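Long-range contact in cytochrome C-552 (Thiobacillus ferrooxidans, PDB 1H1O), which carries electrons in the periplasm as a diheme, high-potential cytochrome c of the c4 type: residues R25-P30 with G138-Y143. Numbering follows the deposited sequence.
With HEM (protoporphyrin IX containing Fe), chain D.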
ATOM      1  N   ARG A  25      -7.750 -10.514 -12.886  1.00 59.38           N
ATOM      2  CA  ARG A  25      -7.012 -11.331 -11.930  1.00 58.72           C
ATOM      3  C   ARG A  25      -6.309 -10.485 -10.866  1.00 55.89           C
ATOM      4  O   ARG A  25      -5.588  -9.544 -11.182  1.00 55.79           O
ATOM      5  CB  ARG A  25      -5.982 -12.197 -12.664  1.00 59.50           C
ATOM      6  CG  ARG A  25      -5.288 -13.210 -11.769  1.00 61.78           C
ATOM      7  CD  ARG A  25      -4.276 -14.060 -12.528  1.00 63.30           C
ATOM      8  NE  ARG A  25      -3.021 -13.358 -12.771  1.00 65.16           N
ATOM      9  CZ  ARG A  25      -2.850 -12.399 -13.676  1.00 65.06           C
ATOM     10  NH1 ARG A  25      -3.856 -12.012 -14.449  1.00 65.74           N
ATOM     11  NH2 ARG A  25      -1.664 -11.824 -13.804  1.00 65.02           N
ATOM     12  N   ASP A  26      -6.523 -10.836  -9.602  1.00 53.30           N
ATOM     13  CA  ASP A  26      -5.918 -10.123  -8.479  1.00 48.34           C
ATOM     14  C   ASP A  26      -4.390 -10.232  -8.608  1.00 46.84           C
ATOM     15  O   ASP A  26      -3.882 -10.715  -9.624  1.00 47.16           O
ATOM     16  CB  ASP A  26      -6.399 -10.761  -7.169  1.00 46.14           C
ATOM     17  CG  ASP A  26      -6.236  -9.838  -5.962  1.00 43.51           C
ATOM     18  OD1 ASP A  26      -5.799  -8.684  -6.144  1.00 39.78           O
ATOM     19  OD2 ASP A  26      -6.550 -10.272  -4.834  1.00 41.10           O
ATOM     20  N   THR A  27      -3.656  -9.786  -7.593  1.00 43.02           N
ATOM     21  CA  THR A  27      -2.195  -9.869  -7.624  1.00 39.33           C
ATOM     22  C   THR A  27      -1.850 -11.321  -7.304  1.00 39.94           C
ATOM     23  O   THR A  27      -2.673 -12.028  -6.742  1.00 40.01           O
ATOM     24  CB  THR A  27      -1.564  -8.992  -6.547  1.00 35.99           C
ATOM     25  OG1 THR A  27      -1.849  -9.564  -5.269  1.00 31.40           O
ATOM     26  CG2 THR A  27      -2.122  -7.584  -6.607  1.00 33.46           C
ATOM     27  N   LEU A  28      -0.638 -11.755  -7.636  1.00 42.17           N
ATOM     28  CA  LEU A  28      -0.228 -13.142  -7.399  1.00 42.22           C
ATOM     29  C   LEU A  28      -0.321 -13.621  -5.968  1.00 42.16           C
ATOM     30  O   LEU A  28      -0.634 -14.781  -5.740  1.00 42.24           O
ATOM     31  CB  LEU A  28       1.200 -13.388  -7.891  1.00 43.49           C
ATOM     32  CG  LEU A  28       1.388 -13.785  -9.351  1.00 44.87           C
ATOM     33  CD1 LEU A  28       2.799 -14.323  -9.524  1.00 45.08           C
ATOM     34  CD2 LEU A  28       0.371 -14.845  -9.740  1.00 44.58           C
ATOM     35  N   TYR A  29      -0.032 -12.741  -5.012  1.00 41.53           N
ATOM     36  CA  TYR A  29      -0.092 -13.092  -3.594  1.00 40.89           C
ATOM     37  C   TYR A  29      -0.508 -11.901  -2.722  1.00 38.07           C
ATOM     38  O   TYR A  29      -0.371 -10.754  -3.114  1.00 36.64           O
ATOM     39  CB  TYR A  29       1.264 -13.585  -3.086  1.00 44.71           C
ATOM     40  CG  TYR A  29       2.133 -14.333  -4.076  1.00 49.62           C
ATOM     41  CD1 TYR A  29       2.963 -13.647  -4.956  1.00 50.77           C
ATOM     42  CD2 TYR A  29       2.191 -15.726  -4.072  1.00 52.50           C
ATOM     43  CE1 TYR A  29       3.839 -14.323  -5.796  1.00 53.79           C
ATOM     44  CE2 TYR A  29       3.066 -16.415  -4.915  1.00 53.97           C
ATOM     45  CZ  TYR A  29       3.888 -15.705  -5.771  1.00 55.13           C
ATOM     46  OH  TYR A  29       4.775 -16.374  -6.592  1.00 57.97           O
ATOM     47  N   PRO A  30      -1.032 -12.169  -1.520  1.00 37.61           N
ATOM     48  CA  PRO A  30      -1.448 -11.084  -0.619  1.00 39.19           C
ATOM     49  C   PRO A  30      -0.374  -9.987  -0.448  1.00 39.69           C
ATOM     50  O   PRO A  30      -0.705  -8.806  -0.278  1.00 40.35           O
ATOM     51  CB  PRO A  30      -1.731 -11.818   0.678  1.00 38.88           C
ATOM     52  CG  PRO A  30      -2.265 -13.141   0.184  1.00 39.30           C
ATOM     53  CD  PRO A  30      -1.321 -13.488  -0.932  1.00 36.50           C
ATOM     54  N   GLY A 138      -9.145  -0.656  -0.556  1.00 32.22           N
ATOM     55  CA  GLY A 138      -9.132  -1.678  -1.584  1.00 34.80           C
ATOM     56  C   GLY A 138      -7.819  -2.429  -1.681  1.00 35.75           C
ATOM     57  O   GLY A 138      -7.708  -3.397  -2.426  1.00 37.30           O
ATOM     58  N   GLN A 139      -6.819  -1.976  -0.939  1.00 35.66           N
ATOM     59  CA  GLN A 139      -5.527  -2.634  -0.946  1.00 35.38           C
ATOM     60  C   GLN A 139      -5.692  -4.009  -0.306  1.00 36.09           C
ATOM     61  O   GLN A 139      -6.621  -4.235   0.478  1.00 36.64           O
ATOM     62  CB  GLN A 139      -4.506  -1.807  -0.172  1.00 34.62           C
ATOM     63  CG  GLN A 139      -3.073  -2.314  -0.297  1.00 34.81           C
ATOM     64  CD  GLN A 139      -2.713  -2.636  -1.738  1.00 34.85           C
ATOM     65  OE1 GLN A 139      -3.017  -3.723  -2.239  1.00 32.60           O
ATOM     66  NE2 GLN A 139      -2.083  -1.686  -2.417  1.00 30.73           N
ATOM     67  N   ARG A 140      -4.805  -4.932  -0.659  1.00 36.55           N
ATOM     68  CA  ARG A 140      -4.858  -6.290  -0.120  1.00 34.96           C
ATOM     69  C   ARG A 140      -4.583  -6.289   1.376  1.00 35.70           C
ATOM     70  O   ARG A 140      -3.764  -5.520   1.883  1.00 35.98           O
ATOM     71  CB  ARG A 140      -3.850  -7.196  -0.836  1.00 34.68           C
ATOM     72  CG  ARG A 140      -3.954  -7.140  -2.354  1.00 36.01           C
ATOM     73  CD  ARG A 140      -3.552  -8.456  -2.995  1.00 35.24           C
ATOM     74  NE  ARG A 140      -4.261  -9.573  -2.366  1.00 38.27           N
ATOM     75  CZ  ARG A 140      -4.176 -10.837  -2.769  1.00 37.77           C
ATOM     76  NH1 ARG A 140      -3.407 -11.151  -3.809  1.00 33.01           N
ATOM     77  NH2 ARG A 140      -4.852 -11.785  -2.128  1.00 35.89           N
ATOM     78  N   TYR A 141      -5.286  -7.169   2.066  1.00 35.56           N
ATOM     79  CA  TYR A 141      -5.199  -7.317   3.507  1.00 36.01           C
ATOM     80  C   TYR A 141      -3.782  -7.631   4.001  1.00 36.62           C
ATOM     81  O   TYR A 141      -3.220  -6.922   4.852  1.00 33.30           O
ATOM     82  CB  TYR A 141      -6.168  -8.419   3.900  1.00 36.00           C
ATOM     83  CG  TYR A 141      -6.136  -8.829   5.334  1.00 35.28           C
ATOM     84  CD1 TYR A 141      -6.663  -8.008   6.328  1.00 37.22           C
ATOM     85  CD2 TYR A 141      -5.615 -10.059   5.698  1.00 36.10           C
ATOM     86  CE1 TYR A 141      -6.671  -8.414   7.660  1.00 36.96           C
ATOM     87  CE2 TYR A 141      -5.616 -10.475   7.020  1.00 36.81           C
ATOM     88  CZ  TYR A 141      -6.143  -9.651   7.995  1.00 36.68           C
ATOM     89  OH  TYR A 141      -6.124 -10.072   9.299  1.00 39.51           O
ATOM     90  N   GLY A 142      -3.209  -8.706   3.466  1.00 36.27           N
ATOM     91  CA  GLY A 142      -1.878  -9.095   3.866  1.00 32.97           C
ATOM     92  C   GLY A 142      -0.897  -8.001   3.514  1.00 34.15           C
ATOM     93  O   GLY A 142       0.010  -7.716   4.287  1.00 33.87           O
ATOM     94  N   TYR A 143      -1.079  -7.369   2.361  1.00 32.11           N
ATOM     95  CA  TYR A 143      -0.152  -6.332   1.965  1.00 32.57           C
ATOM     96  C   TYR A 143      -0.107  -5.196   2.968  1.00 33.32           C
ATOM     97  O   TYR A 143       0.973  -4.708   3.309  1.00 33.45           O
ATOM     98  CB  TYR A 143      -0.499  -5.763   0.605  1.00 31.86           C
ATOM     99  CG  TYR A 143       0.493  -4.718   0.181  1.00 31.94           C
ATOM    100  CD1 TYR A 143       1.768  -5.074  -0.268  1.00 31.77           C
ATOM    101  CD2 TYR A 143       0.181  -3.363   0.279  1.00 32.06           C
ATOM    102  CE1 TYR A 143       2.710  -4.092  -0.609  1.00 30.69           C
ATOM    103  CE2 TYR A 143       1.106  -2.382  -0.055  1.00 31.32           C
ATOM    104  CZ  TYR A 143       2.362  -2.746  -0.498  1.00 30.85           C
ATOM    105  OH  TYR A 143       3.255  -1.762  -0.836  1.00 30.25           O
TER
HETATM  106  CHA HEM D1185       5.121  -3.399  -5.056  1.00 34.83           C
HETATM  107  CHB HEM D1185       5.213  -1.329  -9.386  1.00 35.76           C
HETATM  108  CHC HEM D1185       6.460  -5.556 -11.336  1.00 39.86           C
HETATM  109  CHD HEM D1185       6.258  -7.641  -7.069  1.00 36.89           C
HETATM  110  C1A HEM D1185       5.033  -2.439  -6.065  1.00 33.69           C
HETATM  111  C2A HEM D1185       4.724  -1.037  -5.872  1.00 36.00           C
HETATM  112  C3A HEM D1185       4.746  -0.451  -7.102  1.00 35.93           C
HETATM  113  C4A HEM D1185       5.073  -1.512  -8.032  1.00 37.37           C
HETATM  114  CMA HEM D1185       4.505   0.986  -7.494  1.00 33.48           C
HETATM  115  CAA HEM D1185       4.443  -0.383  -4.541  1.00 33.79           C
HETATM  116  CBA HEM D1185       2.933  -0.296  -4.224  1.00 34.33           C
HETATM  117  CGA HEM D1185       2.614   0.282  -2.973  1.00 32.86           C
HETATM  118  O1A HEM D1185       1.383   0.191  -2.628  1.00 29.99           O
HETATM  119  O2A HEM D1185       3.444   0.840  -2.226  1.00 31.97           O
HETATM  120  C1B HEM D1185       5.564  -2.312 -10.291  1.00 37.92           C
HETATM  121  C2B HEM D1185       5.743  -2.054 -11.699  1.00 39.44           C
HETATM  122  C3B HEM D1185       6.125  -3.239 -12.255  1.00 40.10           C
HETATM  123  C4B HEM D1185       6.137  -4.215 -11.178  1.00 39.49           C
HETATM  124  CMB HEM D1185       5.549  -0.691 -12.339  1.00 38.48           C
HETATM  125  CAB HEM D1185       6.489  -3.554 -13.683  1.00 41.19           C
HETATM  126  CBB HEM D1185       7.716  -2.773 -14.229  1.00 43.58           C
HETATM  127  C1C HEM D1185       6.503  -6.500 -10.356  1.00 37.67           C
HETATM  128  C2C HEM D1185       6.851  -7.885 -10.560  1.00 39.52           C
HETATM  129  C3C HEM D1185       6.796  -8.457  -9.330  1.00 39.30           C
HETATM  130  C4C HEM D1185       6.412  -7.445  -8.414  1.00 37.48           C
HETATM  131  CMC HEM D1185       7.199  -8.461 -11.905  1.00 38.64           C
HETATM  132  CAC HEM D1185       7.091  -9.907  -8.910  1.00 39.75           C
HETATM  133  CBC HEM D1185       8.515 -10.396  -9.309  1.00 40.54           C
HETATM  134  C1D HEM D1185       5.923  -6.672  -6.135  1.00 36.20           C
HETATM  135  C2D HEM D1185       5.816  -6.938  -4.714  1.00 33.89           C
HETATM  136  C3D HEM D1185       5.526  -5.747  -4.158  1.00 33.89           C
HETATM  137  C4D HEM D1185       5.421  -4.764  -5.235  1.00 35.37           C
HETATM  138  CMD HEM D1185       6.033  -8.291  -4.081  1.00 33.73           C
HETATM  139  CAD HEM D1185       5.359  -5.395  -2.719  1.00 31.64           C
HETATM  140  CBD HEM D1185       6.877  -5.333  -2.166  1.00 32.04           C
HETATM  141  CGD HEM D1185       7.106  -4.570  -1.012  1.00 31.04           C
HETATM  142  O1D HEM D1185       6.504  -4.871   0.036  1.00 31.82           O
HETATM  143  O2D HEM D1185       7.938  -3.618  -1.000  1.00 28.41           O
HETATM  144  NA  HEM D1185       5.241  -2.714  -7.378  1.00 36.69           N
HETATM  145  NB  HEM D1185       5.804  -3.636  -9.976  1.00 37.88           N
HETATM  146  NC  HEM D1185       6.231  -6.248  -9.024  1.00 38.87           N
HETATM  147  ND  HEM D1185       5.678  -5.356  -6.429  1.00 33.80           N
HETATM  148 FE   HEM D1185       5.712  -4.508  -8.202  1.00 36.30          FE
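The irregular loop 25-30 runs up against the first turn of helix 141-153, the backbones coming closest where Pro30 CA lies 4.9 Å from Gly142 CA. That approach depends on Gly142 having no side chain, since a CB there would clash with Pro30 CB. Arg140, at the N-cap position, contributes the largest share of the contact: its CG lies anti to the carbonyl carbon, and a bend at chi3 (50°) turns the guanidinium into the loop. Pro30 CA sits 3.5 Å above the centre of one face of this flat group, and Asp26 OD2 lies over the opposite face, 3.2 Å from Arg140 CZ. With OD2 well out of the plane, the Asp26-Arg140 salt bridge works through charge alone, and Asp26 OD1 forms a second one with Arg34. At the edge, Arg140 NH1 donates a nearly straight, in-plane hydrogen bond to Thr27 OG1 at 2.7 Å, which, with the groups on both faces, helps to set the guanidinium's rotation; OG1 is also hydrogen-bonded to Val32 O. An alanine in place of Arg140 would probably loosen the loop, losing the bond to Thr27 and the flat group between Asp26 and Pro30. Within 138-143, Gln139 OE1 accepts a hydrogen bond from Arg140 N at 2.7 Å, on a lone pair. Tyr143 OH lies 3.0 Å from O2A of the chain D heme and is hydrogen-bonded to O2A of the other heme. The contact thus joins the two cytochrome c domains of a c4-type diheme protein, with Tyr143 standing between propionates of both hemes.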